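Insecticidal Delta-Endotoxin Cry8Ea1 (Bacillus Thuringiensis, PDB 3EB7) kills the larvae of the soil-dwelling beetle Holotrichia parallela, probably by binding midgut receptors and inserting its helical domain into the membrane to form pores. Local coordinates at residues A198-V202 against S255-S259; T440-S445 against R488-P494; V7-S12 against E398-L404; S508-D512 against N568-I572. Residues are numbered along the deposited sequence.

Contact 1 of 4, residues A198-V202 against S255-S259; sequences AKQWV and SWYDS
Tyr-257 is the centre of a small patch between two domains: it has the largest share of the 274 Å² buried here, followed by Lys-199 and Ala-198. Residues 198-202 form the first turn of helix 198-220, with Val-202 N bonded to Ala-198 O (3.1 Å); residues 255-259 are an irregular turn in which Asp-258 N meets Ser-255 O at 3.0 Å. Backbones come closest at Ala-198 and Tyr-257, CA to CA 5.4 Å. With chi1 p, Tyr-257 lays its ring face under Lys-199, whose CB stands 3.9 Å from the ring centroid, a CH-pi contact. The lysine chain, t at chi1 to chi3, runs along the ring and brings NZ to 3.8 Å from Tyr-257 OH; a water accepts from NZ and reaches that hydroxyl weakly. Ala-198 CB packs on Tyr-257 CB at 3.6 Å, and Val-202 CG2 on Trp-256 CZ2 at 3.6 Å. Leu-266 of helix 263-270 touches both Ala-198 and Trp-256. Such apolar packing, with polar atoms bridged by water, joins the helical bundle to the second domain of a three-domain Cry toxin.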
# COMPACT_ATOMS: atom_id res chain seq x y z
N ALA A 198 10.84 -0.97 -23.59
CA ALA A 198 11.19 -0.41 -22.27
C ALA A 198 10.38 0.85 -21.90
O ALA A 198 10.07 1.06 -20.76
CB ALA A 198 12.72 -0.17 -22.16
N LYS A 199 10.00 1.65 -22.89
CA LYS A 199 9.22 2.85 -22.66
C LYS A 199 7.86 2.43 -22.17
O LYS A 199 7.37 2.96 -21.17
CB LYS A 199 9.10 3.64 -23.96
CG LYS A 199 8.25 4.92 -23.89
CD LYS A 199 8.19 5.55 -25.26
CE LYS A 199 7.11 6.66 -25.33
NZ LYS A 199 7.70 8.02 -25.30
N GLN A 200 7.24 1.46 -22.86
CA GLN A 200 5.98 0.89 -22.39
C GLN A 200 6.11 0.32 -20.98
O GLN A 200 5.22 0.48 -20.18
CB GLN A 200 5.55 -0.18 -23.36
CG GLN A 200 5.02 0.40 -24.69
CD GLN A 200 4.85 -0.65 -25.75
OE1 GLN A 200 5.54 -1.66 -25.76
NE2 GLN A 200 3.92 -0.41 -26.66
N TRP A 201 7.22 -0.35 -20.67
CA TRP A 201 7.39 -0.83 -19.31
C TRP A 201 7.32 0.32 -18.26
O TRP A 201 6.64 0.20 -17.25
CB TRP A 201 8.66 -1.67 -19.17
CG TRP A 201 8.66 -2.33 -17.84
CD1 TRP A 201 8.17 -3.57 -17.53
CD2 TRP A 201 9.14 -1.76 -16.60
NE1 TRP A 201 8.31 -3.79 -16.18
CE2 TRP A 201 8.92 -2.71 -15.60
CE3 TRP A 201 9.75 -0.54 -16.27
CZ2 TRP A 201 9.29 -2.48 -14.27
CZ3 TRP A 201 10.10 -0.30 -14.94
CH2 TRP A 201 9.87 -1.27 -13.96
N VAL A 202 8.01 1.43 -18.52
CA VAL A 202 7.95 2.62 -17.63
C VAL A 202 6.50 3.08 -17.38
O VAL A 202 6.11 3.36 -16.23
CB VAL A 202 8.83 3.79 -18.19
CG1 VAL A 202 8.70 5.06 -17.33
CG2 VAL A 202 10.26 3.36 -18.27
N SER A 255 16.65 9.22 -24.52
CA SER A 255 16.18 8.52 -23.32
C SER A 255 16.88 7.18 -23.13
O SER A 255 17.27 6.52 -24.10
CB SER A 255 14.68 8.36 -23.33
OG SER A 255 14.05 9.55 -23.73
N TRP A 256 17.03 6.79 -21.87
CA TRP A 256 17.74 5.55 -21.55
C TRP A 256 17.10 4.35 -22.27
O TRP A 256 17.80 3.42 -22.70
CB TRP A 256 17.83 5.34 -20.02
CG TRP A 256 16.52 5.06 -19.35
CD1 TRP A 256 15.68 5.96 -18.76
CD2 TRP A 256 15.89 3.77 -19.21
NE1 TRP A 256 14.58 5.32 -18.23
CE2 TRP A 256 14.68 3.98 -18.49
CE3 TRP A 256 16.24 2.47 -19.60
CZ2 TRP A 256 13.81 2.94 -18.19
CZ3 TRP A 256 15.40 1.43 -19.30
CH2 TRP A 256 14.19 1.66 -18.58
N TYR A 257 15.79 4.42 -22.45
CA TYR A 257 14.98 3.33 -23.01
C TYR A 257 14.90 3.31 -24.52
O TYR A 257 14.17 2.52 -25.11
CB TYR A 257 13.57 3.36 -22.41
CG TYR A 257 12.79 4.67 -22.54
CD1 TYR A 257 12.58 5.28 -23.78
CD2 TYR A 257 12.19 5.24 -21.43
CE1 TYR A 257 11.84 6.44 -23.91
CE2 TYR A 257 11.46 6.41 -21.53
CZ TYR A 257 11.30 7.00 -22.77
OH TYR A 257 10.57 8.14 -22.88
N ASP A 258 15.66 4.20 -25.15
CA ASP A 258 15.79 4.24 -26.61
C ASP A 258 16.48 2.98 -27.09
O ASP A 258 16.23 2.51 -28.19
CB ASP A 258 16.67 5.42 -27.04
CG ASP A 258 15.92 6.75 -27.07
OD1 ASP A 258 14.66 6.76 -26.95
OD2 ASP A 258 16.64 7.78 -27.23
N SER A 259 17.42 2.47 -26.30
CA SER A 259 18.08 1.23 -26.67
C SER A 259 18.29 0.36 -25.43
O SER A 259 19.29 0.46 -24.75
CB SER A 259 19.37 1.51 -27.43
OG SER A 259 19.91 0.32 -27.97
O HOH W 1 11.81 1.86 -25.75
O HOH W 2 10.54 8.76 -26.14

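Contact 2 of 4, residues T440-S445 against R488-P494; sequences TNTVYS and RLNINSP. With SO4 (sulfate ion), chain D.
This is a short parallel strand pairing at the margin of a mixed sheet in the C-terminal domain, where strand 442-443 adds an outermost strand beside strand 482-491. The segments run 31° apart end to end, in the register Asn-441 to Leu-489, Thr-442 to Asn-490 (CA to CA 4.7 Å) and Val-443 to Ile-491 (4.9 Å). Three backbone hydrogen bonds set it: Asn-490 N to Asn-441 O (3.0 Å), Val-443 N to Asn-490 O (2.9 Å) and Asn-492 N to Val-443 O (3.0 Å). Asn-490 thus uses both its N and O, as parallel pairing requires.

Before the strand, Asn-441 has positive phi and psi (45/59), and side chains extend the pairing there: Asn-441 ND2 binds Arg-488 O at 2.9 Å, while Asn-490 ND2 binds Thr-440 O at 2.9 Å. Thr-442 and Asn-490 share one sheet face; on the other, Val-443 (chi1 t) sets CG2 3.6 Å from Ile-491 CD1. Beyond the strand, Ser-445 OG makes a very short 2.4 Å bond to Ser-493 O, ahead of the cis peptide to Pro-494. A sulfate, probably from the crystallisation liquor, accepts from Ser-493 N through O4 at 3.0 Å. On its other edge strand 482-491 pairs antiparallel with strand 559-567, an arrangement consistent with the beta-sandwich third domain of Cry toxins.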
# COMPACT_ATOMS: atom_id res chain seq x y z
N THR A 440 9.15 -4.09 13.90
CA THR A 440 9.27 -4.81 15.17
C THR A 440 8.16 -5.83 15.40
O THR A 440 8.20 -6.58 16.41
CB THR A 440 9.20 -3.79 16.37
OG1 THR A 440 8.12 -2.88 16.14
CG2 THR A 440 10.51 -2.96 16.52
N ASN A 441 7.14 -5.85 14.52
CA ASN A 441 5.92 -6.64 14.81
C ASN A 441 5.42 -6.46 16.27
O ASN A 441 5.31 -7.42 17.05
CB ASN A 441 6.14 -8.12 14.49
CG ASN A 441 6.33 -8.38 13.02
OD1 ASN A 441 5.70 -7.72 12.18
ND2 ASN A 441 7.19 -9.35 12.69
N THR A 442 5.13 -5.21 16.61
CA THR A 442 4.66 -4.83 17.93
C THR A 442 3.24 -5.33 18.11
O THR A 442 2.43 -5.20 17.22
CB THR A 442 4.71 -3.29 18.12
OG1 THR A 442 6.06 -2.86 17.99
CG2 THR A 442 4.18 -2.84 19.50
N VAL A 443 2.97 -5.89 19.29
CA VAL A 443 1.62 -6.31 19.71
C VAL A 443 1.17 -5.37 20.82
O VAL A 443 1.85 -5.25 21.86
CB VAL A 443 1.62 -7.81 20.19
CG1 VAL A 443 0.22 -8.30 20.58
CG2 VAL A 443 2.18 -8.70 19.10
N TYR A 444 0.05 -4.69 20.56
CA TYR A 444 -0.57 -3.74 21.49
C TYR A 444 -1.56 -4.38 22.45
O TYR A 444 -2.33 -5.26 22.06
CB TYR A 444 -1.26 -2.59 20.72
CG TYR A 444 -0.29 -1.90 19.79
CD1 TYR A 444 -0.14 -2.32 18.47
CD2 TYR A 444 0.52 -0.84 20.24
CE1 TYR A 444 0.78 -1.72 17.61
CE2 TYR A 444 1.43 -0.24 19.40
CZ TYR A 444 1.55 -0.68 18.09
OH TYR A 444 2.45 -0.08 17.25
N SER A 445 -1.55 -3.93 23.70
CA SER A 445 -2.45 -4.47 24.72
C SER A 445 -3.84 -3.93 24.53
O SER A 445 -4.80 -4.50 25.01
CB SER A 445 -2.01 -4.03 26.12
OG SER A 445 -0.67 -4.34 26.34
N ARG A 488 8.36 -13.25 14.42
CA ARG A 488 9.01 -12.73 15.61
C ARG A 488 8.31 -11.46 16.06
O ARG A 488 8.01 -10.58 15.24
CB ARG A 488 10.48 -12.49 15.31
CG ARG A 488 11.01 -11.14 15.78
CD ARG A 488 12.26 -11.32 16.67
NE ARG A 488 12.03 -12.42 17.62
CZ ARG A 488 11.39 -12.26 18.77
NH1 ARG A 488 10.93 -11.04 19.13
NH2 ARG A 488 11.22 -13.34 19.56
N LEU A 489 8.00 -11.39 17.35
CA LEU A 489 7.12 -10.35 17.88
C LEU A 489 7.69 -9.56 19.08
O LEU A 489 8.48 -10.09 19.88
CB LEU A 489 5.79 -10.96 18.31
CG LEU A 489 4.97 -11.90 17.42
CD1 LEU A 489 3.89 -12.53 18.31
CD2 LEU A 489 4.36 -11.12 16.23
N ASN A 490 7.28 -8.30 19.20
CA ASN A 490 7.61 -7.51 20.37
C ASN A 490 6.33 -7.19 21.12
O ASN A 490 5.47 -6.46 20.61
CB ASN A 490 8.44 -6.26 20.01
CG ASN A 490 9.91 -6.63 19.70
OD1 ASN A 490 10.71 -6.84 20.62
ND2 ASN A 490 10.25 -6.75 18.40
N ILE A 491 6.20 -7.79 22.32
CA ILE A 491 4.92 -7.70 23.06
C ILE A 491 5.00 -6.49 24.03
O ILE A 491 5.89 -6.42 24.91
CB ILE A 491 4.52 -9.03 23.83
CG1 ILE A 491 4.76 -10.34 23.01
CG2 ILE A 491 3.09 -8.96 24.41
CD1 ILE A 491 4.08 -10.44 21.66
N ASN A 492 4.08 -5.54 23.85
CA ASN A 492 3.95 -4.42 24.79
C ASN A 492 3.32 -4.85 26.13
O ASN A 492 2.62 -5.87 26.23
CB ASN A 492 3.12 -3.30 24.18
CG ASN A 492 3.91 -2.46 23.17
OD1 ASN A 492 5.10 -2.64 22.95
ND2 ASN A 492 3.21 -1.53 22.55
N SER A 493 3.57 -4.09 27.18
CA SER A 493 3.15 -4.54 28.48
C SER A 493 1.60 -4.40 28.61
O SER A 493 0.98 -3.60 27.87
CB SER A 493 3.91 -3.77 29.57
OG SER A 493 3.13 -2.68 29.99
N PRO A 494 0.97 -5.16 29.53
CA PRO A 494 1.48 -6.14 30.48
C PRO A 494 1.46 -7.55 29.89
O PRO A 494 0.53 -7.90 29.18
CB PRO A 494 0.47 -6.02 31.61
CG PRO A 494 -0.84 -5.82 30.88
CD PRO A 494 -0.49 -5.00 29.66
S SO4 D . 6.06 -1.50 27.28
O1 SO4 D . 6.94 -0.57 26.56
O2 SO4 D . 6.55 -2.87 27.10
O3 SO4 D . 6.10 -1.18 28.71
O4 SO4 D . 4.70 -1.34 26.75
O HOH W 3 7.43 -2.91 20.41
O HOH W 4 0.20 -1.22 23.96

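Contact 3 of 4, residues V7-S12 against E398-L404; sequences VKTAIS and ELPPETL
In the three-domain Cry fold, helix 2-20 of the N-terminal helical domain rests on a proline-bearing loop of the second domain, and residues 7-12 against 398-404 make that interface. The helix is regular, with Ile-11 N bonded to Val-7 O at 2.9 Å, while the loop runs extended through Pro-400 and Pro-401 (psi 162 and 165) before turning at Glu-402. Backbones approach most closely at Ser-12 and Glu-402, CA to CA 4.3 Å.

Val-7 and Ile-11, one turn apart, point toward the loop and receive Pro-400. Val-7, chi1 t, puts CG1 3.9 Å from Pro-400 CD and 3.4 Å from Glu-398 O; Ile-11, in the mt rotamer, extends CD1 to 3.5 Å from the same Pro-400 CD, while its CG2 lies 3.9 Å from Glu-402 CG. The proline ring, with C-gamma endo pucker, also brings CG 3.7 Å from Lys-8 CA. Lys-8 starts tt and runs past the proline, its CE 3.8 Å from Leu-404 CD1. The CA-to-CB bond of Glu-398 points away from the helix, and its carboxylate is held by Asp-245 N and a salt bridge to Arg-209 of helix 198-220. Polar atoms along the seam are joined mainly through water: one donates to Lys-8 O (2.8 Å) and Pro-401 O (2.7 Å), and a second to Ser-12 O and Glu-402 O, both at 2.7 Å.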
# COMPACT_ATOMS: atom_id res chain seq x y z
N VAL A 7 -1.66 11.82 -6.22
CA VAL A 7 -0.94 10.84 -5.42
C VAL A 7 -0.66 11.44 -4.05
O VAL A 7 -0.72 10.76 -3.04
CB VAL A 7 0.35 10.42 -6.16
CG1 VAL A 7 1.33 9.72 -5.23
CG2 VAL A 7 -0.04 9.49 -7.30
N LYS A 8 -0.40 12.74 -4.04
CA LYS A 8 -0.22 13.47 -2.82
C LYS A 8 -1.51 13.37 -2.00
O LYS A 8 -1.48 13.07 -0.83
CB LYS A 8 0.16 14.92 -3.16
CG LYS A 8 0.84 15.68 -2.06
CD LYS A 8 0.98 17.14 -2.46
CE LYS A 8 0.91 18.07 -1.24
NZ LYS A 8 -0.46 18.63 -1.02
N THR A 9 -2.65 13.60 -2.64
CA THR A 9 -3.95 13.55 -1.99
C THR A 9 -4.28 12.17 -1.43
O THR A 9 -4.68 12.04 -0.27
CB THR A 9 -5.06 13.95 -2.98
OG1 THR A 9 -4.77 15.28 -3.46
CG2 THR A 9 -6.44 13.93 -2.31
N ALA A 10 -4.11 11.16 -2.27
CA ALA A 10 -4.41 9.79 -1.93
C ALA A 10 -3.52 9.28 -0.80
O ALA A 10 -4.00 8.57 0.09
CB ALA A 10 -4.25 8.91 -3.17
N ILE A 11 -2.23 9.64 -0.82
CA ILE A 11 -1.32 9.19 0.26
C ILE A 11 -1.69 9.82 1.58
O ILE A 11 -1.67 9.17 2.63
CB ILE A 11 0.16 9.45 -0.08
CG1 ILE A 11 0.68 8.33 -1.00
CG2 ILE A 11 0.99 9.51 1.17
CD1 ILE A 11 2.04 8.61 -1.57
N SER A 12 -2.04 11.11 1.53
CA SER A 12 -2.43 11.86 2.69
C SER A 12 -3.72 11.29 3.32
O SER A 12 -3.85 11.18 4.56
CB SER A 12 -2.66 13.31 2.25
OG SER A 12 -3.33 14.05 3.24
N GLU A 398 6.98 11.04 -6.45
CA GLU A 398 6.24 9.79 -6.66
C GLU A 398 5.70 9.24 -5.34
O GLU A 398 4.56 8.78 -5.26
CB GLU A 398 7.13 8.79 -7.40
CG GLU A 398 7.79 9.42 -8.62
CD GLU A 398 8.59 8.45 -9.48
OE1 GLU A 398 9.23 8.90 -10.47
OE2 GLU A 398 8.57 7.23 -9.21
N LEU A 399 6.51 9.37 -4.28
CA LEU A 399 6.19 8.95 -2.91
C LEU A 399 6.22 10.10 -1.85
O LEU A 399 7.10 10.13 -0.93
CB LEU A 399 7.17 7.83 -2.52
CG LEU A 399 7.05 6.57 -3.37
CD1 LEU A 399 8.09 5.57 -2.97
CD2 LEU A 399 5.65 5.95 -3.28
N PRO A 400 5.25 11.05 -1.96
CA PRO A 400 5.28 12.24 -1.09
C PRO A 400 5.03 11.93 0.36
O PRO A 400 4.52 10.86 0.69
CB PRO A 400 4.13 13.14 -1.64
CG PRO A 400 3.17 12.18 -2.25
CD PRO A 400 4.09 11.10 -2.88
N PRO A 401 5.39 12.86 1.26
CA PRO A 401 4.97 12.73 2.67
C PRO A 401 3.44 12.80 2.81
O PRO A 401 2.74 13.22 1.88
CB PRO A 401 5.67 13.93 3.35
CG PRO A 401 6.74 14.32 2.46
CD PRO A 401 6.24 14.04 1.06
N GLU A 402 2.95 12.39 3.98
CA GLU A 402 1.53 12.29 4.24
C GLU A 402 0.92 13.67 4.54
O GLU A 402 -0.31 13.82 4.59
CB GLU A 402 1.27 11.33 5.43
CG GLU A 402 1.42 9.87 5.03
CD GLU A 402 1.23 8.88 6.18
OE1 GLU A 402 0.76 9.30 7.28
OE2 GLU A 402 1.54 7.66 5.97
N THR A 403 1.80 14.65 4.74
CA THR A 403 1.42 16.03 5.02
C THR A 403 2.62 16.95 4.72
O THR A 403 3.78 16.49 4.66
CB THR A 403 1.01 16.20 6.51
OG1 THR A 403 0.50 17.52 6.72
CG2 THR A 403 2.20 16.02 7.45
N LEU A 404 2.33 18.23 4.51
CA LEU A 404 3.37 19.26 4.51
C LEU A 404 3.36 20.09 5.82
O LEU A 404 4.22 20.97 6.02
CB LEU A 404 3.24 20.15 3.28
CG LEU A 404 3.46 19.47 1.92
CD1 LEU A 404 3.06 20.40 0.78
CD2 LEU A 404 4.90 18.94 1.73
O HOH W 5 0.32 14.12 1.04
O HOH W 6 -2.21 12.63 6.14

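Contact 4 of 4, residues S508-D512 against N568-I572; sequences SVDFD and NFSSI
The start of strand 511-517 is joined to the loop after strand 559-567 by one backbone and two side-chain hydrogen bonds. The segments run antiparallel, 170° apart, with Phe-511 opposite Phe-569 (CA to CA 4.6 Å) and Asp-510 opposite Ser-570 (5.1 Å). Asp-510 is satisfied on both backbone sides by one residue: Ser-570 N donates to Asp-510 O at 2.8 Å, and Asp-510 N donates to Ser-570 OG at 3.0 Å. The serine hydroxyl, with chi1 p, thus stands in for a main-chain carbonyl. A CA-H...O contact from Phe-569 CA (3.5 Å) also reaches Asp-510 O.

At the far end Asn-568, with positive phi and psi (55/59) and chi1 t, donates from ND2 to Asp-512 OD2 at 3.3 Å. The other carboxylate oxygen, Asp-512 OD1, forms a salt bridge with Arg-526, whose NH1 also binds Asn-568 O; Asp-510 OD2 accepts from Lys-529 N. Beneath these polar pairs, Phe-569 fits between Val-509 and Phe-511, its CD1 3.9 Å from Val-509 CG2 and its CD2 4.0 Å from Phe-511 CB. All three side chains touch Val-578 of strand 578-588 in the facing sheet. Apolar side chains packed between two sheets are what a beta sandwich is built on, here consistent with the C-terminal domain of Cry toxins.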
# COMPACT_ATOMS: atom_id res chain seq x y z
N SER A 508 -9.83 -23.33 -1.09
CA SER A 508 -10.71 -24.20 -1.86
C SER A 508 -10.99 -25.51 -1.11
O SER A 508 -11.72 -26.36 -1.61
CB SER A 508 -10.07 -24.51 -3.22
OG SER A 508 -8.76 -25.04 -3.03
N VAL A 509 -10.41 -25.68 0.08
CA VAL A 509 -10.51 -26.93 0.86
C VAL A 509 -10.77 -26.65 2.34
O VAL A 509 -10.49 -25.55 2.80
CB VAL A 509 -9.23 -27.82 0.73
CG1 VAL A 509 -9.10 -28.32 -0.67
CG2 VAL A 509 -7.95 -27.09 1.22
N ASP A 510 -11.34 -27.63 3.06
CA ASP A 510 -11.43 -27.56 4.53
C ASP A 510 -10.07 -28.06 5.05
O ASP A 510 -9.45 -28.87 4.39
CB ASP A 510 -12.54 -28.46 5.13
CG ASP A 510 -13.92 -28.33 4.43
OD1 ASP A 510 -14.59 -29.40 4.24
OD2 ASP A 510 -14.36 -27.20 4.08
N PHE A 511 -9.63 -27.62 6.24
CA PHE A 511 -8.28 -27.90 6.74
C PHE A 511 -8.20 -27.72 8.25
O PHE A 511 -8.99 -27.00 8.86
CB PHE A 511 -7.22 -26.96 6.08
CG PHE A 511 -7.47 -25.50 6.30
CD1 PHE A 511 -6.74 -24.78 7.24
CD2 PHE A 511 -8.50 -24.82 5.60
CE1 PHE A 511 -7.03 -23.41 7.48
CE2 PHE A 511 -8.77 -23.49 5.83
CZ PHE A 511 -8.04 -22.79 6.78
N ASP A 512 -7.23 -28.40 8.84
CA ASP A 512 -6.85 -28.22 10.22
C ASP A 512 -5.85 -27.02 10.37
O ASP A 512 -4.90 -26.90 9.63
CB ASP A 512 -6.19 -29.53 10.71
CG ASP A 512 -7.21 -30.65 11.01
OD1 ASP A 512 -8.45 -30.41 10.94
OD2 ASP A 512 -6.78 -31.78 11.36
N ASN A 568 -4.14 -31.60 7.00
CA ASN A 568 -5.34 -32.44 6.83
C ASN A 568 -6.35 -31.81 5.89
O ASN A 568 -7.49 -31.52 6.27
CB ASN A 568 -5.96 -32.74 8.22
CG ASN A 568 -6.93 -33.94 8.20
OD1 ASN A 568 -6.89 -34.79 7.29
ND2 ASN A 568 -7.79 -34.02 9.22
N PHE A 569 -5.91 -31.57 4.66
CA PHE A 569 -6.72 -30.94 3.64
C PHE A 569 -7.86 -31.89 3.23
O PHE A 569 -7.59 -33.07 2.98
CB PHE A 569 -5.86 -30.63 2.41
CG PHE A 569 -4.94 -29.41 2.55
CD1 PHE A 569 -4.46 -28.76 1.40
CD2 PHE A 569 -4.55 -28.92 3.80
CE1 PHE A 569 -3.59 -27.67 1.51
CE2 PHE A 569 -3.68 -27.84 3.91
CZ PHE A 569 -3.20 -27.23 2.77
N SER A 570 -9.09 -31.40 3.13
CA SER A 570 -10.23 -32.20 2.65
C SER A 570 -10.11 -32.75 1.21
O SER A 570 -10.91 -33.56 0.77
CB SER A 570 -11.51 -31.39 2.77
OG SER A 570 -11.52 -30.34 1.83
N SER A 571 -9.12 -32.29 0.45
CA SER A 571 -8.93 -32.75 -0.91
C SER A 571 -7.49 -32.47 -1.26
O SER A 571 -6.91 -31.49 -0.77
CB SER A 571 -9.87 -31.99 -1.84
OG SER A 571 -9.72 -32.38 -3.18
N ILE A 572 -6.90 -33.32 -2.09
CA ILE A 572 -5.59 -33.04 -2.65
C ILE A 572 -5.63 -32.87 -4.16
O ILE A 572 -4.60 -32.81 -4.80
CB ILE A 572 -4.53 -34.12 -2.27
CG1 ILE A 572 -5.03 -35.54 -2.61
CG2 ILE A 572 -4.08 -33.96 -0.82
CD1 ILE A 572 -3.93 -36.60 -2.64

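How the contacts relate
The four contacts show how a three-domain toxin is held both between and within its domains. Contacts 1 and 3 join the helical domain to the second domain at separate points, with centres 27 Å and nearest atoms about 8 Å apart; helix 198-220, which begins in contact 1, also packs on Val-7 of contact 3. In sequence, contact 3 closes a span of 385 residues that encloses all of contact 1. Contacts 2 and 4 belong to the C-terminal domain and reach the same sheet, yet their centres lie 32 Å apart. Contacts 1 and 2 sit on opposite sides of the chain's centre, 45 Å between centres. The sulfate is bound at contact 2.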